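Local coordinates for protein esterase A (Caulobacter crescentus, PDB 5GKV) that probably hydrolyses ester bonds as a serine hydrolase of the beta-lactamase family, related to penicillin-binding proteins, at residues Pro235-Ala240 with Asp309-Tyr314; Gly131-Pro136 with Gly168-Thr173; Gly42-Phe47 with Ala268-Leu273; Thr76-Thr81 with Ala359-Lys364. All coordinates share one frame; numbering follows the deposited sequence. Where two conformers were deposited one is given.

Contact 1: Pro235-Ala240 with Asp309-Tyr314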
loop_
_atom_site.group_PDB
_atom_site.type_symbol
_atom_site.label_atom_id
_atom_site.label_comp_id
_atom_site.label_asym_id
_atom_site.label_seq_id
_atom_site.Cartn_x
_atom_site.Cartn_y
_atom_site.Cartn_z
ATOM N N PRO A 235 2.636 9.016 22.222
ATOM C CA PRO A 235 1.206 9.225 21.926
ATOM C C PRO A 235 0.813 8.869 20.489
ATOM O O PRO A 235 -0.340 8.483 20.255
ATOM C CB PRO A 235 0.996 10.713 22.227
ATOM C CG PRO A 235 2.070 11.016 23.291
ATOM C CD PRO A 235 3.250 10.216 22.843
ATOM N N ALA A 236 1.744 8.969 19.539
ATOM C CA ALA A 236 1.433 8.675 18.140
ATOM C C ALA A 236 1.279 7.177 17.915
ATOM O O ALA A 236 0.290 6.729 17.326
ATOM C CB ALA A 236 2.520 9.250 17.225
ATOM N N VAL A 237 2.247 6.381 18.377
ATOM C CA VAL A 237 2.108 4.935 18.203
ATOM C C VAL A 237 0.929 4.423 19.024
ATOM O O VAL A 237 0.170 3.565 18.565
ATOM C CB VAL A 237 3.428 4.201 18.538
ATOM C CG1 VAL A 237 3.754 4.299 19.995
ATOM C CG2 VAL A 237 3.372 2.716 18.100
ATOM N N GLU A 238 0.718 4.987 20.222
ATOM C CA GLU A 238 -0.438 4.625 21.042
ATOM C C GLU A 238 -1.748 4.821 20.287
ATOM O O GLU A 238 -2.581 3.907 20.213
ATOM C CB GLU A 238 -0.468 5.465 22.317
ATOM C CG GLU A 238 0.453 5.014 23.408
ATOM C CD GLU A 238 -0.275 4.208 24.466
ATOM O OE1 GLU A 238 0.410 3.464 25.201
ATOM O OE2 GLU A 238 -1.523 4.320 24.551
ATOM N N ALA A 239 -1.961 6.026 19.750
ATOM C CA ALA A 239 -3.198 6.305 19.028
ATOM C C ALA A 239 -3.292 5.475 17.750
ATOM O O ALA A 239 -4.384 5.016 17.380
ATOM C CB ALA A 239 -3.298 7.798 18.715
ATOM N N ALA A 240 -2.160 5.263 17.067
ATOM C CA ALA A 240 -2.201 4.595 15.764
ATOM C C ALA A 240 -2.574 3.127 15.900
ATOM O O ALA A 240 -3.323 2.591 15.074
ATOM C CB ALA A 240 -0.852 4.711 15.046
ATOM N N ASP A 309 10.909 6.902 12.326
ATOM C CA ASP A 309 9.480 7.158 12.352
ATOM C C ASP A 309 8.962 7.011 13.773
ATOM O O ASP A 309 9.411 6.140 14.526
ATOM C CB ASP A 309 8.751 6.197 11.411
ATOM C CG ASP A 309 7.324 6.621 11.136
ATOM O OD1 ASP A 309 7.097 7.340 10.144
ATOM O OD2 ASP A 309 6.425 6.206 11.895
ATOM N N LEU A 310 8.018 7.877 14.148
ATOM C CA LEU A 310 7.479 7.845 15.502
ATOM C C LEU A 310 6.606 6.623 15.755
ATOM O O LEU A 310 6.379 6.267 16.919
ATOM C CB LEU A 310 6.677 9.116 15.785
ATOM C CG LEU A 310 7.443 10.436 15.677
ATOM C CD1 LEU A 310 6.489 11.640 15.700
ATOM C CD2 LEU A 310 8.463 10.493 16.825
ATOM N N VAL A 311 6.118 5.973 14.701
ATOM C CA VAL A 311 5.153 4.887 14.811
ATOM C C VAL A 311 5.741 3.566 14.320
ATOM O O VAL A 311 5.743 2.566 15.043
ATOM C CB VAL A 311 3.841 5.225 14.055
ATOM C CG1 VAL A 311 2.873 4.054 14.103
ATOM C CG2 VAL A 311 3.190 6.484 14.650
ATOM N N LEU A 312 6.249 3.544 13.099
ATOM C CA LEU A 312 6.925 2.345 12.614
ATOM C C LEU A 312 8.357 2.331 13.134
ATOM O O LEU A 312 9.049 3.351 13.062
ATOM C CB LEU A 312 6.905 2.279 11.086
ATOM C CG LEU A 312 5.503 2.196 10.467
ATOM C CD1 LEU A 312 5.562 2.236 8.934
ATOM C CD2 LEU A 312 4.762 0.950 10.921
ATOM N N PRO A 313 8.811 1.233 13.696
ATOM C CA PRO A 313 10.132 1.199 14.352
ATOM C C PRO A 313 11.282 1.035 13.360
ATOM O O PRO A 313 12.035 0.049 13.393
ATOM C CB PRO A 313 9.995 0.001 15.305
ATOM C CG PRO A 313 9.029 -0.917 14.627
ATOM C CD PRO A 313 8.034 -0.003 13.917
ATOM N N TYR A 314 11.436 2.029 12.482
ATOM C CA TYR A 314 12.406 1.998 11.396
ATOM C C TYR A 314 12.810 3.414 11.034
ATOM O O TYR A 314 12.040 4.363 11.215
ATOM C CB TYR A 314 11.851 1.342 10.114
ATOM C CG TYR A 314 11.356 -0.085 10.254
ATOM C CD1 TYR A 314 12.160 -1.166 9.904
ATOM C CD2 TYR A 314 10.065 -0.344 10.686
ATOM C CE1 TYR A 314 11.691 -2.472 10.020
ATOM C CE2 TYR A 314 9.590 -1.629 10.800
ATOM C CZ TYR A 314 10.406 -2.694 10.467
ATOM O OH TYR A 314 9.910 -3.975 10.585
#

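Contact 2: Gly131-Pro136 with Gly168-Thr173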
loop_
_atom_site.group_PDB
_atom_site.type_symbol
_atom_site.label_atom_id
_atom_site.label_comp_id
_atom_site.label_asym_id
_atom_site.label_seq_id
_atom_site.Cartn_x
_atom_site.Cartn_y
_atom_site.Cartn_z
ATOM N N GLY A 131 0.606 14.749 11.879
ATOM C CA GLY A 131 0.306 14.538 13.280
ATOM C C GLY A 131 -1.020 13.889 13.584
ATOM O O GLY A 131 -1.482 13.971 14.724
ATOM N N LEU A 132 -1.636 13.215 12.613
ATOM C CA LEU A 132 -2.953 12.612 12.794
ATOM C C LEU A 132 -2.870 11.084 12.744
ATOM O O LEU A 132 -3.762 10.415 12.208
ATOM C CB LEU A 132 -3.922 13.143 11.740
ATOM C CG LEU A 132 -3.932 14.672 11.578
ATOM C CD1 LEU A 132 -4.884 15.113 10.447
ATOM C CD2 LEU A 132 -4.297 15.385 12.896
ATOM N N SER A 133 -1.809 10.524 13.348
ATOM C CA SER A 133 -1.484 9.102 13.195
ATOM C C SER A 133 -2.623 8.196 13.656
ATOM O O SER A 133 -2.826 7.112 13.096
ATOM C CB SER A 133 -0.197 8.795 13.966
ATOM O OG SER A 133 0.840 9.681 13.560
ATOM N N GLY A 134 -3.366 8.619 14.665
ATOM C CA GLY A 134 -4.570 7.944 15.113
ATOM C C GLY A 134 -5.335 8.913 15.990
ATOM O O GLY A 134 -4.870 10.021 16.274
ATOM N N PHE A 135 -6.528 8.498 16.387
ATOM C CA PHE A 135 -7.314 9.284 17.330
ATOM C C PHE A 135 -6.853 8.978 18.755
ATOM O O PHE A 135 -6.944 7.827 19.189
ATOM C CB PHE A 135 -8.796 8.981 17.171
ATOM C CG PHE A 135 -9.349 9.271 15.778
ATOM C CD1 PHE A 135 -9.291 10.552 15.240
ATOM C CD2 PHE A 135 -9.946 8.265 15.032
ATOM C CE1 PHE A 135 -9.812 10.822 13.966
ATOM C CE2 PHE A 135 -10.469 8.522 13.753
ATOM C CZ PHE A 135 -10.399 9.795 13.226
ATOM N N PRO A 136 -6.347 9.965 19.511
ATOM C CA PRO A 136 -5.929 9.683 20.897
ATOM C C PRO A 136 -7.088 9.575 21.875
ATOM O O PRO A 136 -6.934 8.941 22.925
ATOM C CB PRO A 136 -5.034 10.879 21.242
ATOM C CG PRO A 136 -5.660 12.003 20.477
ATOM C CD PRO A 136 -6.133 11.380 19.151
ATOM N N GLY A 168 5.290 10.247 11.520
ATOM C CA GLY A 168 4.607 9.335 12.417
ATOM C C GLY A 168 3.524 8.609 11.647
ATOM O O GLY A 168 2.407 9.109 11.488
ATOM N N TYR A 169 3.875 7.432 11.153
ATOM C CA TYR A 169 3.040 6.692 10.214
ATOM C C TYR A 169 1.581 6.644 10.655
ATOM O O TYR A 169 1.279 6.341 11.810
ATOM C CB TYR A 169 3.610 5.285 10.087
ATOM C CG TYR A 169 2.845 4.367 9.156
ATOM C CD1 TYR A 169 2.821 4.600 7.786
ATOM C CD2 TYR A 169 2.199 3.232 9.645
ATOM C CE1 TYR A 169 2.139 3.730 6.919
ATOM C CE2 TYR A 169 1.531 2.358 8.793
ATOM C CZ TYR A 169 1.503 2.620 7.440
ATOM O OH TYR A 169 0.843 1.750 6.618
ATOM N N HIS A 170 0.678 6.983 9.728
ATOM C CA HIS A 170 -0.769 6.986 9.905
ATOM C C HIS A 170 -1.342 5.692 9.325
ATOM O O HIS A 170 -1.678 5.673 8.132
ATOM C CB HIS A 170 -1.414 8.164 9.166
ATOM C CG HIS A 170 -1.025 9.531 9.661
ATOM N ND1 HIS A 170 0.252 9.859 10.066
ATOM C CD2 HIS A 170 -1.752 10.672 9.756
ATOM C CE1 HIS A 170 0.287 11.136 10.414
ATOM N NE2 HIS A 170 -0.915 11.651 10.228
ATOM N N PRO A 171 -1.480 4.604 10.092
ATOM C CA PRO A 171 -1.831 3.318 9.447
ATOM C C PRO A 171 -3.243 3.274 8.869
ATOM O O PRO A 171 -3.451 2.614 7.848
ATOM C CB PRO A 171 -1.643 2.290 10.572
ATOM C CG PRO A 171 -1.807 3.064 11.831
ATOM C CD PRO A 171 -1.256 4.449 11.540
ATOM N N VAL A 172 -4.217 3.937 9.481
ATOM C CA VAL A 172 -5.594 3.935 8.999
ATOM C C VAL A 172 -6.017 5.315 8.498
ATOM O O VAL A 172 -6.605 5.445 7.422
ATOM C CB VAL A 172 -6.557 3.424 10.093
ATOM C CG1 VAL A 172 -7.964 3.281 9.526
ATOM C CG2 VAL A 172 -6.048 2.103 10.697
ATOM N N THR A 173 -5.716 6.360 9.270
ATOM C CA THR A 173 -6.198 7.701 8.956
ATOM C C THR A 173 -5.689 8.208 7.611
ATOM O O THR A 173 -6.363 9.023 6.971
ATOM C CB THR A 173 -5.791 8.674 10.068
ATOM O OG1 THR A 173 -4.366 8.621 10.236
ATOM C CG2 THR A 173 -6.471 8.273 11.382
HETATM O O HOH W 1 -4.598 5.495 11.878
#

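Contact 3: Gly42-Phe47 with Ala268-Leu273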
loop_
_atom_site.group_PDB
_atom_site.type_symbol
_atom_site.label_atom_id
_atom_site.label_comp_id
_atom_site.label_asym_id
_atom_site.label_seq_id
_atom_site.Cartn_x
_atom_site.Cartn_y
_atom_site.Cartn_z
ATOM N N GLY A 42 -0.897 -19.559 1.388
ATOM C CA GLY A 42 -0.800 -19.413 -0.051
ATOM C C GLY A 42 -0.143 -18.091 -0.400
ATOM O O GLY A 42 -0.131 -17.143 0.402
ATOM N N ALA A 43 0.416 -18.031 -1.613
ATOM C CA ALA A 43 1.124 -16.821 -2.008
ATOM C C ALA A 43 1.263 -16.755 -3.523
ATOM O O ALA A 43 1.228 -17.774 -4.226
ATOM C CB ALA A 43 2.512 -16.746 -1.351
ATOM N N ARG A 44 1.459 -15.538 -4.007
ATOM C CA ARG A 44 1.753 -15.308 -5.414
ATOM C C ARG A 44 2.806 -14.213 -5.502
ATOM O O ARG A 44 2.747 -13.213 -4.766
ATOM C CB ARG A 44 0.479 -14.923 -6.185
ATOM C CG ARG A 44 0.625 -14.938 -7.708
ATOM C CD ARG A 44 -0.720 -14.662 -8.364
ATOM N NE ARG A 44 -0.712 -14.840 -9.816
ATOM C CZ ARG A 44 -1.804 -14.668 -10.563
ATOM N NH1 ARG A 44 -2.949 -14.297 -9.986
ATOM N NH2 ARG A 44 -1.753 -14.841 -11.865
ATOM N N PHE A 45 3.794 -14.419 -6.369
ATOM C CA PHE A 45 4.863 -13.445 -6.556
ATOM C C PHE A 45 4.968 -13.156 -8.039
ATOM O O PHE A 45 5.080 -14.083 -8.845
ATOM C CB PHE A 45 6.220 -13.935 -6.045
ATOM C CG PHE A 45 7.347 -12.947 -6.278
ATOM C CD1 PHE A 45 7.449 -11.796 -5.504
ATOM C CD2 PHE A 45 8.312 -13.178 -7.260
ATOM C CE1 PHE A 45 8.486 -10.871 -5.716
ATOM C CE2 PHE A 45 9.356 -12.268 -7.475
ATOM C CZ PHE A 45 9.447 -11.115 -6.700
ATOM N N ALA A 46 4.965 -11.878 -8.385
ATOM C CA ALA A 46 5.042 -11.454 -9.773
ATOM C C ALA A 46 6.163 -10.442 -9.923
ATOM O O ALA A 46 6.334 -9.567 -9.068
ATOM C CB ALA A 46 3.706 -10.857 -10.252
ATOM N N PHE A 47 6.902 -10.552 -11.028
ATOM C CA PHE A 47 8.020 -9.669 -11.321
ATOM C C PHE A 47 7.885 -9.215 -12.763
ATOM O O PHE A 47 7.564 -10.020 -13.642
ATOM C CB PHE A 47 9.363 -10.390 -11.078
ATOM C CG PHE A 47 10.557 -9.493 -11.147
ATOM C CD1 PHE A 47 10.858 -8.639 -10.093
ATOM C CD2 PHE A 47 11.402 -9.524 -12.247
ATOM C CE1 PHE A 47 11.977 -7.820 -10.144
ATOM C CE2 PHE A 47 12.528 -8.704 -12.305
ATOM C CZ PHE A 47 12.806 -7.847 -11.257
ATOM N N ALA A 268 -6.299 -7.452 -4.409
ATOM C CA ALA A 268 -5.644 -7.576 -5.708
ATOM C C ALA A 268 -4.952 -8.925 -5.815
ATOM O O ALA A 268 -4.792 -9.646 -4.828
ATOM C CB ALA A 268 -4.625 -6.460 -5.938
ATOM N N THR A 269 -4.496 -9.226 -7.028
ATOM C CA THR A 269 -3.519 -10.281 -7.266
ATOM C C THR A 269 -2.134 -9.660 -7.405
ATOM O O THR A 269 -1.985 -8.455 -7.655
ATOM C CB THR A 269 -3.826 -11.067 -8.541
ATOM O OG1 THR A 269 -3.637 -10.202 -9.670
ATOM C CG2 THR A 269 -5.247 -11.634 -8.524
ATOM N N ALA A 270 -1.113 -10.498 -7.238
ATOM C CA ALA A 270 0.257 -10.001 -7.358
ATOM C C ALA A 270 0.551 -9.441 -8.748
ATOM O O ALA A 270 1.103 -8.326 -8.839
ATOM C CB ALA A 270 1.231 -11.112 -6.958
ATOM N N PRO A 271 0.185 -10.104 -9.855
ATOM C CA PRO A 271 0.459 -9.489 -11.170
ATOM C C PRO A 271 -0.240 -8.157 -11.386
ATOM O O PRO A 271 0.298 -7.286 -12.084
ATOM C CB PRO A 271 -0.039 -10.547 -12.168
ATOM C CG PRO A 271 -0.079 -11.817 -11.411
ATOM C CD PRO A 271 -0.414 -11.446 -10.004
ATOM N N ALA A 272 -1.453 -7.986 -10.861
ATOM C CA ALA A 272 -2.122 -6.696 -11.009
ATOM C C ALA A 272 -1.266 -5.577 -10.427
ATOM O O ALA A 272 -1.074 -4.530 -11.069
ATOM C CB ALA A 272 -3.501 -6.735 -10.350
ATOM N N LEU A 273 -0.697 -5.795 -9.232
ATOM C CA LEU A 273 0.151 -4.772 -8.623
ATOM C C LEU A 273 1.463 -4.617 -9.377
ATOM O O LEU A 273 1.965 -3.493 -9.543
ATOM C CB LEU A 273 0.419 -5.105 -7.148
ATOM C CG LEU A 273 -0.828 -5.022 -6.255
ATOM C CD1 LEU A 273 -0.542 -5.696 -4.917
ATOM C CD2 LEU A 273 -1.256 -3.566 -6.058
#

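Contact 4: Thr76-Thr81 with Ala359-Lys364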
loop_
_atom_site.group_PDB
_atom_site.type_symbol
_atom_site.label_atom_id
_atom_site.label_comp_id
_atom_site.label_asym_id
_atom_site.label_seq_id
_atom_site.Cartn_x
_atom_site.Cartn_y
_atom_site.Cartn_z
ATOM N N THR A 76 -6.634 -11.166 -2.513
ATOM C CA THR A 76 -6.207 -11.091 -1.115
ATOM C C THR A 76 -6.270 -9.647 -0.647
ATOM O O THR A 76 -5.938 -8.724 -1.398
ATOM C CB THR A 76 -4.767 -11.641 -0.894
ATOM O OG1 THR A 76 -4.663 -12.958 -1.454
ATOM C CG2 THR A 76 -4.436 -11.756 0.590
ATOM N N ALA A 77 -6.680 -9.454 0.601
ATOM C CA ALA A 77 -6.557 -8.140 1.229
ATOM C C ALA A 77 -5.100 -7.673 1.248
ATOM O O ALA A 77 -4.206 -8.409 1.656
ATOM C CB ALA A 77 -7.113 -8.196 2.654
ATOM N N LEU A 78 -4.870 -6.422 0.835
ATOM C CA LEU A 78 -3.523 -5.879 0.695
ATOM C C LEU A 78 -3.055 -5.097 1.916
ATOM O O LEU A 78 -1.857 -4.824 2.034
ATOM C CB LEU A 78 -3.449 -4.951 -0.532
ATOM C CG LEU A 78 -3.838 -5.567 -1.876
ATOM C CD1 LEU A 78 -3.790 -4.487 -3.003
ATOM C CD2 LEU A 78 -2.948 -6.793 -2.218
ATOM N N PHE A 79 -3.970 -4.730 2.809
ATOM C CA PHE A 79 -3.708 -3.843 3.946
ATOM C C PHE A 79 -2.925 -2.637 3.428
ATOM O O PHE A 79 -3.308 -2.083 2.387
ATOM C CB PHE A 79 -3.059 -4.643 5.074
ATOM C CG PHE A 79 -3.971 -5.703 5.608
ATOM C CD1 PHE A 79 -5.020 -5.357 6.449
ATOM C CD2 PHE A 79 -3.839 -7.023 5.209
ATOM C CE1 PHE A 79 -5.906 -6.321 6.908
ATOM C CE2 PHE A 79 -4.713 -7.990 5.668
ATOM C CZ PHE A 79 -5.745 -7.641 6.514
ATOM N N SER A 80 -1.838 -2.224 4.083
ATOM C CA SER A 80 -1.223 -0.946 3.749
ATOM C C SER A 80 -0.483 -0.965 2.420
ATOM O O SER A 80 -0.058 0.095 1.965
ATOM C CB SER A 80 -0.290 -0.490 4.879
ATOM O OG SER A 80 0.490 -1.555 5.397
ATOM N N THR A 81 -0.336 -2.128 1.768
ATOM C CA THR A 81 0.153 -2.070 0.394
ATOM C C THR A 81 -0.786 -1.221 -0.459
ATOM O O THR A 81 -0.349 -0.550 -1.402
ATOM C CB THR A 81 0.324 -3.488 -0.179
ATOM O OG1 THR A 81 1.309 -4.172 0.600
ATOM C CG2 THR A 81 0.810 -3.433 -1.646
ATOM N N ALA A 359 5.499 -7.546 -7.018
ATOM C CA ALA A 359 4.608 -7.577 -5.869
ATOM C C ALA A 359 4.604 -8.973 -5.276
ATOM O O ALA A 359 4.659 -9.968 -6.002
ATOM C CB ALA A 359 3.178 -7.166 -6.257
ATOM N N TYR A 360 4.547 -9.032 -3.951
ATOM C CA TYR A 360 4.375 -10.273 -3.205
ATOM C C TYR A 360 3.056 -10.172 -2.451
ATOM O O TYR A 360 2.854 -9.223 -1.686
ATOM C CB TYR A 360 5.547 -10.475 -2.248
ATOM C CG TYR A 360 5.363 -11.579 -1.229
ATOM C CD1 TYR A 360 5.516 -12.924 -1.590
ATOM C CD2 TYR A 360 5.073 -11.278 0.095
ATOM C CE1 TYR A 360 5.358 -13.934 -0.650
ATOM C CE2 TYR A 360 4.920 -12.266 1.027
ATOM C CZ TYR A 360 5.064 -13.595 0.658
ATOM O OH TYR A 360 4.905 -14.583 1.609
ATOM N N VAL A 361 2.161 -11.136 -2.667
ATOM C CA VAL A 361 0.831 -11.100 -2.065
ATOM C C VAL A 361 0.578 -12.464 -1.437
ATOM O O VAL A 361 0.645 -13.487 -2.125
ATOM C CB VAL A 361 -0.253 -10.758 -3.099
ATOM C CG1 VAL A 361 -1.633 -10.803 -2.438
ATOM C CG2 VAL A 361 0.015 -9.347 -3.714
ATOM N N MET A 362 0.304 -12.487 -0.136
ATOM C CA MET A 362 0.164 -13.763 0.559
ATOM C C MET A 362 -0.939 -13.647 1.593
ATOM O O MET A 362 -1.392 -12.551 1.918
ATOM C CB MET A 362 1.484 -14.192 1.229
ATOM C CG MET A 362 1.798 -13.477 2.569
ATOM S SD MET A 362 1.814 -11.648 2.579
ATOM C CE MET A 362 0.746 -11.342 3.987
ATOM N N ASN A 363 -1.360 -14.792 2.141
ATOM C CA ASN A 363 -2.422 -14.747 3.135
ATOM C C ASN A 363 -2.015 -15.248 4.515
ATOM O O ASN A 363 -2.788 -15.066 5.459
ATOM C CB ASN A 363 -3.677 -15.503 2.648
ATOM C CG ASN A 363 -3.421 -16.969 2.336
ATOM O OD1 ASN A 363 -2.288 -17.423 2.305
ATOM N ND2 ASN A 363 -4.499 -17.712 2.066
ATOM N N LYS A 364 -0.830 -15.824 4.679
ATOM C CA LYS A 364 -0.296 -16.081 6.016
ATOM C C LYS A 364 0.443 -14.831 6.506
ATOM O O LYS A 364 1.478 -14.442 5.950
ATOM C CB LYS A 364 0.607 -17.308 6.030
ATOM C CG LYS A 364 1.193 -17.602 7.424
ATOM C CD LYS A 364 2.000 -18.896 7.415
ATOM C CE LYS A 364 2.704 -19.141 8.756
ATOM N NZ LYS A 364 1.710 -19.336 9.859
HETATM O O HOH W 2 -2.019 -9.882 2.532
#

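Contact 1: Pro235-Ala240 with Asp309-Tyr314
Val311 meets the helix 235-241 with its two methyls spread over successive turns. Val311 CG1, anti to the backbone N (chi1 177°), lies 3.9 Å from Ala240 CB, while CG2 lies beside the N-terminal turn, where Ala236 CB is 3.8 Å away from Val311 CG2. Val311 CG2 also comes close to the helix backbone, 3.8 Å from Val237 N. The helix thus offers Ala236 and Ala240, one turn apart, as two small surfaces that a single branched side chain can cover.

Val237 sits to the flank of this pair and faces mainly backbone: its CB is 3.9 Å from Leu310 O, and its CG2 lies 4.2 Å from Val311 CG1. Leu310 adds a looser contact through CB to Ala236 CB.

The loop is shaped from within. Asp309 OD2 accepts from Val311 N at 2.8 Å, closing an Asx turn, and from Leu312 N at 2.9 Å, which extends it to an Asx motif; the two donors reach OD2 from opposite faces of the carboxylate plane. The same oxygen takes Tyr169 N, and Asp309 OD1 is bonded to Ser167 OG. Asn234, just before the helix, bonds Leu310 O through ND2 and Val237 N through OD1.

No hydrogen bond crosses the contact, which is held by van der Waals packing, mostly of methyl groups, whereas the polar bonds within the loop and to its neighbours fix the backbone from which Val311 projects.

Contact 2: Gly131-Pro136 with Gly168-Thr173
The imidazole of His170 lies flat against the backbone of Leu132 and Ser133. Ser133 N is 3.4 Å above the ring plane, over its centre, and Ser133 CA makes a CH-pi contact on the ring normal to within 10°; Leu132 C covers the same face. At the ring's edge, in plane, stands Gly131 N. His128 also meets this ring, inclined to it. The phenol of Tyr169 has Pro171 N over one face, offset toward the rim.

Two side-chain bonds tie the loops together. Ser133 OG donates to Gly168 O at 2.7 Å, coming from above the carbonyl plane, 49° out of it. That carbonyl has a second donor in His170 ND1, also at 2.7 Å, a weak bond that favours the observed rotation of the ring. On the far side of the contact, Thr173 OG1 donates to Leu132 O at 2.7 Å; it is set between the backbone N and carbonyl carbon of its own residue (chi1 56°). A bridging water gives a hydrogen to Ser133 O at 2.7 Å and accepts from Val172 N at 2.9 Å. Tyr169 O, in contrast, is buried here without a polar partner.

While His170 is held on the loop 131-136, the CB of Tyr169 points away from that loop, and its OH is hydrogen-bonded to Lys83 NZ. A tyrosine hydroxyl beside the lysine of a Ser-x-x-Lys signature is consistent with the second active-site motif of class C beta-lactamases and their esterase relatives.

Contact 3: Gly42-Phe47 with Ala268-Leu273
Where the N-terminus of helix 270-281 abuts strand 42-49 of the main antiparallel sheet, Arg44 and Ala46, on one side of the strand, reach Thr269, Ala270 and Pro271. The long side chain of Arg44 is extended, with CG anti to the backbone N (chi1 -168°), and runs past Ala270 toward the start of the helix. The side chains of Arg44 and Pro271 cross at about a right angle, with Pro271 CG 3.3 Å above the guanidinium plane of Arg44, toward its rim, and Pro271 CD 3.4 Å from Arg44 NE. Thr269 lies side by side with the arginine and points the same way, its CB 3.6 Å from Arg44 NH1.

The charge is answered outside this pair of segments, by a salt bridge from Arg44 NE to Asp56 OD1 on the adjoining strand and a hydrogen bond from NH1 to Pro72 O. Such an antiparallel sheet with helices packed on both sides is the scaffold of the serine beta-lactamase fold, and on the opposite side of this strand Phe45 packs against Leu378 and Ile379 of helix 373-384.

Nearer the sheet the fit is made by small groups. Ala270 CB lies 3.4 Å from Arg44 O, close against the strand backbone. Ala46 CB sits over the first helical peptide, 3.6 Å from Pro271 N, and meets Ala270 CB at 4.1 Å. Thr269 is the N-cap of the helix; its OG1 accepts a weak bond from Ala272 N at 3.3 Å.

Contact 4: Thr76-Thr81 with Ala359-Lys364
Met362 O, touched by the methyl of Thr76, is linked to the opposite segment through a water. This water donates to Met362 O at 2.8 Å and to Ala77 O, likewise at 2.8 Å, so both its hydrogens are spent on bridging two carbonyl oxygens, one from each segment. Thr76 CG2 comes within 3.4 Å of Met362 O; it is placed anti to its own backbone N, which leaves OG1 on the side of the backbone N.

Thr76 and Val361 run alongside one another with their side chains pointing in opposite senses. Val361 CG1 reaches Thr76 CB at 3.6 Å and stands 3.8 Å from Thr76 OG1. The other methyl, Val361 CG2, turns to Leu78, meeting its CD2 at 4.2 Å where the two side chains cross obliquely. Ala270 and Leu273 of helix 270-281 pack on Val361 as well, so this valine lies where the main sheet, the helix and the segment 76-81 converge. Asn363 CB borders Thr76 CG2 more loosely, while its amide is occupied elsewhere: OD1 takes Gly42 N, and ND2 is bonded to Phe61 O and Asp220 O.

Beyond Leu78 the chain turns, with Thr81 N bonded to Leu78 O at 3.1 Å, and brings Ser80, probably the nucleophile by family resemblance, to the start of helix 82-95.

No direct hydrogen bond spans the two segments. They are joined by packing of Val361 and Thr76 and by one water, whose two donated bonds probably offset the repulsion between the two carbonyl oxygens.

The four contacts form two pairs, joined near the probable active site. Contacts 1 and 2 have centres 8 Å apart and meet at Tyr169 of contact 2, whose O lies 3.4 Å from Val311 CG2 while Leu312 packs on its ring. Contacts 3 and 4, also 8 Å apart between centres, are coupled through neighbouring strands of one sheet, with Arg44 N 2.9 Å from Val361 O. Between the pairs, contacts 2 and 4 have centres 21 Å apart yet touch where Tyr169 OH packs beside Ser80, close to Lys83, as expected for the catalytic centre of this family. Contacts 1 and 3 are remote, with centres 29 Å apart.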